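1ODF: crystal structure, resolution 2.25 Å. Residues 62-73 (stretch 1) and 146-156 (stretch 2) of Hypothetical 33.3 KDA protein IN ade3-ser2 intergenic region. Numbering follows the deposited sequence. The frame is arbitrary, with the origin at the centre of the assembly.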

ATOM      1  N   GLU A  62      -7.104  -4.633 -25.106  1.00 50.96           N
ATOM      2  CA  GLU A  62      -8.422  -5.209 -24.873  1.00 48.28           C
ATOM      3  C   GLU A  62      -8.967  -4.895 -23.479  1.00 46.66           C
ATOM      4  O   GLU A  62     -10.140  -5.146 -23.189  1.00 45.44           O
ATOM      5  CB  GLU A  62      -8.368  -6.719 -25.082  1.00 48.82           C
ATOM      6  CG  GLU A  62      -7.995  -7.137 -26.500  1.00 49.46           C
ATOM      7  CD  GLU A  62      -8.950  -6.580 -27.537  1.00 49.60           C
ATOM      8  OE1 GLU A  62     -10.178  -6.703 -27.337  1.00 49.02           O
ATOM      9  OE2 GLU A  62      -8.476  -6.026 -28.555  1.00 50.42           O
ATOM     10  N   LYS A  63      -8.114  -4.333 -22.626  1.00 44.15           N
ATOM     11  CA  LYS A  63      -8.499  -4.000 -21.258  1.00 41.55           C
ATOM     12  C   LYS A  63      -7.813  -2.721 -20.775  1.00 40.36           C
ATOM     13  O   LYS A  63      -6.684  -2.435 -21.166  1.00 38.08           O
ATOM     14  CB  LYS A  63      -8.124  -5.155 -20.315  1.00 39.37           C
ATOM     15  CG  LYS A  63      -8.853  -6.470 -20.576  1.00 38.51           C
ATOM     16  CD  LYS A  63     -10.334  -6.371 -20.203  1.00 35.68           C
ATOM     17  CE  LYS A  63     -11.035  -7.709 -20.412  1.00 33.61           C
ATOM     18  NZ  LYS A  63     -12.474  -7.648 -20.042  1.00 33.49           N
ATOM     19  N   SER A  64      -8.499  -1.959 -19.926  1.00 39.24           N
ATOM     20  CA  SER A  64      -7.933  -0.730 -19.366  1.00 39.98           C
ATOM     21  C   SER A  64      -7.279  -1.064 -18.020  1.00 40.09           C
ATOM     22  O   SER A  64      -7.959  -1.468 -17.074  1.00 40.20           O
ATOM     23  CB  SER A  64      -9.028   0.323 -19.157  1.00 37.85           C
ATOM     24  OG  SER A  64      -8.498   1.477 -18.523  1.00 38.90           O
ATOM     25  N   ILE A  65      -5.964  -0.890 -17.939  1.00 40.08           N
ATOM     26  CA  ILE A  65      -5.221  -1.197 -16.719  1.00 39.64           C
ATOM     27  C   ILE A  65      -4.732   0.051 -15.983  1.00 38.84           C
ATOM     28  O   ILE A  65      -4.030   0.880 -16.549  1.00 40.15           O
ATOM     29  CB  ILE A  65      -3.970  -2.071 -17.022  1.00 39.95           C
ATOM     30  CG1 ILE A  65      -4.341  -3.239 -17.947  1.00 41.87           C
ATOM     31  CG2 ILE A  65      -3.369  -2.594 -15.715  1.00 38.73           C
ATOM     32  CD1 ILE A  65      -5.332  -4.227 -17.360  1.00 40.37           C
ATOM     33  N   GLY A  66      -5.094   0.169 -14.712  1.00 37.89           N
ATOM     34  CA  GLY A  66      -4.663   1.308 -13.920  1.00 36.97           C
ATOM     35  C   GLY A  66      -3.706   0.895 -12.809  1.00 36.76           C
ATOM     36  O   GLY A  66      -3.743  -0.238 -12.318  1.00 35.34           O
ATOM     37  N   TYR A  67      -2.842   1.814 -12.403  1.00 36.91           N
ATOM     38  CA  TYR A  67      -1.884   1.532 -11.344  1.00 35.11           C
ATOM     39  C   TYR A  67      -1.665   2.753 -10.473  1.00 35.53           C
ATOM     40  O   TYR A  67      -1.656   3.886 -10.957  1.00 36.77           O
ATOM     41  CB  TYR A  67      -0.539   1.089 -11.940  1.00 34.98           C
ATOM     42  CG  TYR A  67       0.548   0.864 -10.906  1.00 35.79           C
ATOM     43  CD1 TYR A  67       1.179   1.943 -10.268  1.00 34.92           C
ATOM     44  CD2 TYR A  67       0.909  -0.426 -10.525  1.00 36.95           C
ATOM     45  CE1 TYR A  67       2.133   1.740  -9.270  1.00 33.90           C
ATOM     46  CE2 TYR A  67       1.865  -0.647  -9.534  1.00 37.41           C
ATOM     47  CZ  TYR A  67       2.471   0.438  -8.908  1.00 37.95           C
ATOM     48  OH  TYR A  67       3.410   0.207  -7.927  1.00 37.51           O
ATOM     49  N   ALA A  68      -1.484   2.516  -9.181  1.00 33.16           N
ATOM     50  CA  ALA A  68      -1.224   3.600  -8.258  1.00 33.04           C
ATOM     51  C   ALA A  68      -0.635   3.087  -6.952  1.00 31.48           C
ATOM     52  O   ALA A  68      -0.907   1.967  -6.527  1.00 29.53           O
ATOM     53  CB  ALA A  68      -2.513   4.380  -7.974  1.00 31.72           C
ATOM     54  N   SER A  69       0.215   3.908  -6.351  1.00 31.15           N
ATOM     55  CA  SER A  69       0.786   3.607  -5.049  1.00 31.85           C
ATOM     56  C   SER A  69      -0.094   4.451  -4.143  1.00 31.24           C
ATOM     57  O   SER A  69      -0.501   5.550  -4.524  1.00 31.62           O
ATOM     58  CB  SER A  69       2.226   4.100  -4.942  1.00 32.57           C
ATOM     59  OG  SER A  69       2.557   4.362  -3.585  1.00 37.37           O
ATOM     60  N   ILE A  70      -0.421   3.950  -2.965  1.00 32.01           N
ATOM     61  CA  ILE A  70      -1.249   4.744  -2.070  1.00 32.50           C
ATOM     62  C   ILE A  70      -0.579   6.099  -1.795  1.00 32.03           C
ATOM     63  O   ILE A  70      -1.259   7.100  -1.570  1.00 33.85           O
ATOM     64  CB  ILE A  70      -1.515   3.995  -0.728  1.00 32.12           C
ATOM     65  CG1 ILE A  70      -2.452   4.820   0.160  1.00 31.52           C
ATOM     66  CG2 ILE A  70      -0.203   3.702  -0.017  1.00 29.24           C
ATOM     67  CD1 ILE A  70      -3.857   4.995  -0.407  1.00 29.81           C
ATOM     68  N   ASP A  71       0.749   6.149  -1.843  1.00 34.32           N
ATOM     69  CA  ASP A  71       1.442   7.408  -1.580  1.00 36.36           C
ATOM     70  C   ASP A  71       1.250   8.461  -2.672  1.00 37.54           C
ATOM     71  O   ASP A  71       1.561   9.636  -2.475  1.00 36.98           O
ATOM     72  CB  ASP A  71       2.914   7.145  -1.311  1.00 36.37           C
ATOM     73  CG  ASP A  71       3.137   6.493   0.040  1.00 38.80           C
ATOM     74  OD1 ASP A  71       4.232   5.934   0.262  1.00 41.37           O
ATOM     75  OD2 ASP A  71       2.213   6.545   0.885  1.00 38.92           O
ATOM     76  N   ASP A  72       0.717   8.038  -3.814  1.00 36.39           N
ATOM     77  CA  ASP A  72       0.426   8.960  -4.897  1.00 36.99           C
ATOM     78  C   ASP A  72      -0.630   9.934  -4.370  1.00 38.55           C
ATOM     79  O   ASP A  72      -0.788  11.042  -4.892  1.00 38.84           O
ATOM     80  CB  ASP A  72      -0.177   8.224  -6.097  1.00 37.62           C
ATOM     81  CG  ASP A  72       0.838   7.415  -6.874  1.00 36.94           C
ATOM     82  OD1 ASP A  72       2.048   7.511  -6.572  1.00 36.34           O
ATOM     83  OD2 ASP A  72       0.414   6.691  -7.804  1.00 35.67           O
ATOM     84  N   PHE A  73      -1.356   9.505  -3.338  1.00 38.83           N
ATOM     85  CA  PHE A  73      -2.421  10.313  -2.750  1.00 37.54           C
ATOM     86  C   PHE A  73      -2.053  11.061  -1.478  1.00 37.45           C
ATOM     87  O   PHE A  73      -2.937  11.424  -0.700  1.00 36.80           O
ATOM     88  CB  PHE A  73      -3.661   9.448  -2.473  1.00 37.86           C
ATOM     89  CG  PHE A  73      -4.393   9.015  -3.708  1.00 37.23           C
ATOM     90  CD1 PHE A  73      -3.923   7.957  -4.482  1.00 38.93           C
ATOM     91  CD2 PHE A  73      -5.551   9.678  -4.111  1.00 38.04           C
ATOM     92  CE1 PHE A  73      -4.598   7.564  -5.645  1.00 37.89           C
ATOM     93  CE2 PHE A  73      -6.232   9.295  -5.271  1.00 35.95           C
ATOM     94  CZ  PHE A  73      -5.752   8.236  -6.036  1.00 36.72           C
ATOM     95  N   GLY A 146      -0.999  14.964 -12.608  1.00 54.32           N
ATOM     96  CA  GLY A 146      -0.957  13.560 -12.252  1.00 53.66           C
ATOM     97  C   GLY A 146      -0.947  12.638 -13.455  1.00 52.68           C
ATOM     98  O   GLY A 146      -0.199  12.851 -14.406  1.00 52.73           O
ATOM     99  N   GLN A 147      -1.787  11.611 -13.413  1.00 51.57           N
ATOM    100  CA  GLN A 147      -1.871  10.642 -14.499  1.00 50.71           C
ATOM    101  C   GLN A 147      -3.326  10.489 -14.914  1.00 50.53           C
ATOM    102  O   GLN A 147      -4.236  10.786 -14.139  1.00 51.71           O
ATOM    103  CB  GLN A 147      -1.350   9.281 -14.032  1.00 50.11           C
ATOM    104  CG  GLN A 147      -2.285   8.602 -13.021  1.00 48.81           C
ATOM    105  CD  GLN A 147      -2.033   7.105 -12.864  1.00 48.57           C
ATOM    106  OE1 GLN A 147      -1.945   6.365 -13.853  1.00 46.79           O
ATOM    107  NE2 GLN A 147      -1.936   6.651 -11.616  1.00 45.52           N
ATOM    108  N   LYS A 148      -3.546  10.021 -16.136  1.00 50.38           N
ATOM    109  CA  LYS A 148      -4.902   9.808 -16.628  1.00 50.07           C
ATOM    110  C   LYS A 148      -5.117   8.352 -17.021  1.00 49.23           C
ATOM    111  O   LYS A 148      -4.294   7.753 -17.709  1.00 49.02           O
ATOM    112  CB  LYS A 148      -5.206  10.724 -17.819  1.00 50.19           C
ATOM    113  CG  LYS A 148      -5.754  12.078 -17.405  1.00 52.39           C
ATOM    114  CD  LYS A 148      -6.378  12.840 -18.574  1.00 56.09           C
ATOM    115  CE  LYS A 148      -5.335  13.383 -19.537  1.00 56.70           C
ATOM    116  NZ  LYS A 148      -5.953  14.301 -20.538  1.00 56.05           N
ATOM    117  N   ILE A 149      -6.228   7.784 -16.574  1.00 49.41           N
ATOM    118  CA  ILE A 149      -6.540   6.399 -16.888  1.00 49.36           C
ATOM    119  C   ILE A 149      -7.833   6.322 -17.691  1.00 48.04           C
ATOM    120  O   ILE A 149      -8.793   7.031 -17.392  1.00 45.77           O
ATOM    121  CB  ILE A 149      -6.669   5.564 -15.589  1.00 50.50           C
ATOM    122  CG1 ILE A 149      -5.357   5.658 -14.792  1.00 50.93           C
ATOM    123  CG2 ILE A 149      -6.983   4.104 -15.929  1.00 50.55           C
ATOM    124  CD1 ILE A 149      -5.386   4.960 -13.448  1.00 49.67           C
ATOM    125  N   LYS A 150      -7.851   5.465 -18.712  1.00 47.40           N
ATOM    126  CA  LYS A 150      -9.034   5.309 -19.559  1.00 48.55           C
ATOM    127  C   LYS A 150     -10.197   4.627 -18.846  1.00 46.98           C
ATOM    128  O   LYS A 150     -10.025   3.587 -18.212  1.00 47.17           O
ATOM    129  CB  LYS A 150      -8.697   4.500 -20.819  1.00 51.66           C
ATOM    130  CG  LYS A 150      -7.628   5.115 -21.715  1.00 56.83           C
ATOM    131  CD  LYS A 150      -7.359   4.235 -22.936  1.00 59.12           C
ATOM    132  CE  LYS A 150      -6.180   4.753 -23.760  1.00 60.74           C
ATOM    133  NZ  LYS A 150      -4.889   4.668 -23.015  1.00 60.21           N
ATOM    134  N   LEU A 151     -11.380   5.223 -18.953  1.00 46.14           N
ATOM    135  CA  LEU A 151     -12.585   4.667 -18.355  1.00 46.02           C
ATOM    136  C   LEU A 151     -13.390   3.935 -19.432  1.00 46.83           C
ATOM    137  O   LEU A 151     -13.399   4.329 -20.597  1.00 46.97           O
ATOM    138  CB  LEU A 151     -13.446   5.774 -17.745  1.00 47.71           C
ATOM    139  CG  LEU A 151     -12.994   6.425 -16.434  1.00 49.43           C
ATOM    140  CD1 LEU A 151     -13.027   5.408 -15.298  1.00 48.52           C
ATOM    141  CD2 LEU A 151     -11.601   6.974 -16.605  1.00 50.25           C
ATOM    142  N   PRO A 152     -14.048   2.830 -19.061  1.00 45.93           N
ATOM    143  CA  PRO A 152     -14.057   2.259 -17.710  1.00 45.28           C
ATOM    144  C   PRO A 152     -12.746   1.518 -17.396  1.00 42.55           C
ATOM    145  O   PRO A 152     -12.033   1.084 -18.298  1.00 42.44           O
ATOM    146  CB  PRO A 152     -15.256   1.319 -17.752  1.00 45.16           C
ATOM    147  CG  PRO A 152     -15.206   0.809 -19.163  1.00 47.03           C
ATOM    148  CD  PRO A 152     -14.943   2.079 -19.958  1.00 46.19           C
ATOM    149  N   VAL A 153     -12.430   1.384 -16.115  1.00 40.67           N
ATOM    150  CA  VAL A 153     -11.215   0.688 -15.717  1.00 39.21           C
ATOM    151  C   VAL A 153     -11.533  -0.790 -15.506  1.00 38.64           C
ATOM    152  O   VAL A 153     -12.469  -1.134 -14.784  1.00 37.93           O
ATOM    153  CB  VAL A 153     -10.640   1.269 -14.415  1.00 38.59           C
ATOM    154  CG1 VAL A 153      -9.294   0.615 -14.103  1.00 37.19           C
ATOM    155  CG2 VAL A 153     -10.496   2.776 -14.549  1.00 37.34           C
ATOM    156  N   ASP A 154     -10.759  -1.655 -16.154  1.00 36.80           N
ATOM    157  CA  ASP A 154     -10.955  -3.092 -16.037  1.00 37.52           C
ATOM    158  C   ASP A 154     -10.175  -3.699 -14.865  1.00 36.43           C
ATOM    159  O   ASP A 154     -10.699  -4.522 -14.122  1.00 36.12           O
ATOM    160  CB  ASP A 154     -10.560  -3.762 -17.356  1.00 37.95           C
ATOM    161  CG  ASP A 154     -11.499  -3.381 -18.504  1.00 38.26           C
ATOM    162  OD1 ASP A 154     -12.674  -3.808 -18.475  1.00 33.73           O
ATOM    163  OD2 ASP A 154     -11.064  -2.652 -19.422  1.00 36.17           O
ATOM    164  N   ILE A 155      -8.922  -3.290 -14.708  1.00 36.64           N
ATOM    165  CA  ILE A 155      -8.082  -3.782 -13.624  1.00 37.78           C
ATOM    166  C   ILE A 155      -7.365  -2.609 -12.976  1.00 37.04           C
ATOM    167  O   ILE A 155      -6.722  -1.816 -13.659  1.00 35.71           O
ATOM    168  CB  ILE A 155      -7.018  -4.796 -14.134  1.00 39.51           C
ATOM    169  CG1 ILE A 155      -7.717  -6.058 -14.647  1.00 40.25           C
ATOM    170  CG2 ILE A 155      -6.024  -5.144 -13.013  1.00 37.34           C
ATOM    171  CD1 ILE A 155      -6.782  -7.059 -15.273  1.00 41.91           C
ATOM    172  N   PHE A 156      -7.499  -2.483 -11.660  1.00 34.89           N
ATOM    173  CA  PHE A 156      -6.826  -1.408 -10.958  1.00 34.55           C
ATOM    174  C   PHE A 156      -5.898  -1.955  -9.888  1.00 32.48           C
ATOM    175  O   PHE A 156      -6.319  -2.627  -8.943  1.00 30.06           O
ATOM    176  CB  PHE A 156      -7.825  -0.435 -10.329  1.00 33.39           C
ATOM    177  CG  PHE A 156      -7.180   0.810  -9.818  1.00 36.71           C
ATOM    178  CD1 PHE A 156      -6.464   0.801  -8.620  1.00 35.67           C
ATOM    179  CD2 PHE A 156      -7.205   1.984 -10.576  1.00 38.21           C
ATOM    180  CE1 PHE A 156      -5.780   1.936  -8.189  1.00 36.51           C
ATOM    181  CE2 PHE A 156      -6.518   3.133 -10.147  1.00 37.23           C
ATOM    182  CZ  PHE A 156      -5.808   3.105  -8.956  1.00 36.43           C
TER
HETATM  183  O   HOH W   1     -13.606  -5.345 -21.372  1.00 35.89           O
HETATM  184  O   HOH W   2      -1.939   3.759 -14.542  1.00 31.37           O
HETATM  185  O   HOH W   3      -1.726   7.773  -9.140  1.00 50.94           O

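Gln147, in the first strand of stretch 2, serves as a polar bridge to the strand 65-69. Its NE2 donates to the backbone carbonyl of Tyr67 (NE2 to O, 2.9 Å) in a nearly linear hydrogen bond. Two waters extend the arrangement: one accepts from Tyr67 N and donates to Gln147 OE1, and the other accepts from Gln147 NE2 and donates to Asp72 OD2. Both ends of the amide are thus occupied, and Asp72 is linked to Gln147 through solvent. The same Asp72 OD2 accepts from Ser69 N at 3.1 Å, within stretch 1.

Ile149 lies against Gly66, its CD1 3.8 Å from Gly66 CA. The absence of a side chain matters here, since an ideal CB on Gly66 would lie 3.0 Å from Ile149 CD1, a clash. At Lys150 the closest contact is through the backbone: its O accepts a short hydrogen bond from Ser64 OG (2.6 Å). Beyond the cis peptide bond preceding Pro152, the carbonyl O of Pro152 packs 3.2 Å from Ser64 CB.

Asp154 then engages both backbone polar atoms of Ser64, its N and its O. The OD2 of Asp154 accepts from Ser64 N (2.7 Å, 173°), while Asp154 N donates to Ser64 O (3.0 Å) at a more bent 142°. Asp154 OD1 stands 4.2 Å from Lys63 NZ, beyond salt-bridge range; a water accepts from NZ and donates weakly to OD1.

Ile155 begins the parallel pairing. Its N donates to Ser64 O (3.1 Å) and its O accepts from Gly66 N (2.8 Å), so that it straddles Ile65, whose CD1 meets Ile155 CB at 3.7 Å on their shared face of the sheet. Phe156 pairs with Gly66, whose O lies over one face of the ring, while the ring's CZ reaches Ala68 CB at 3.7 Å.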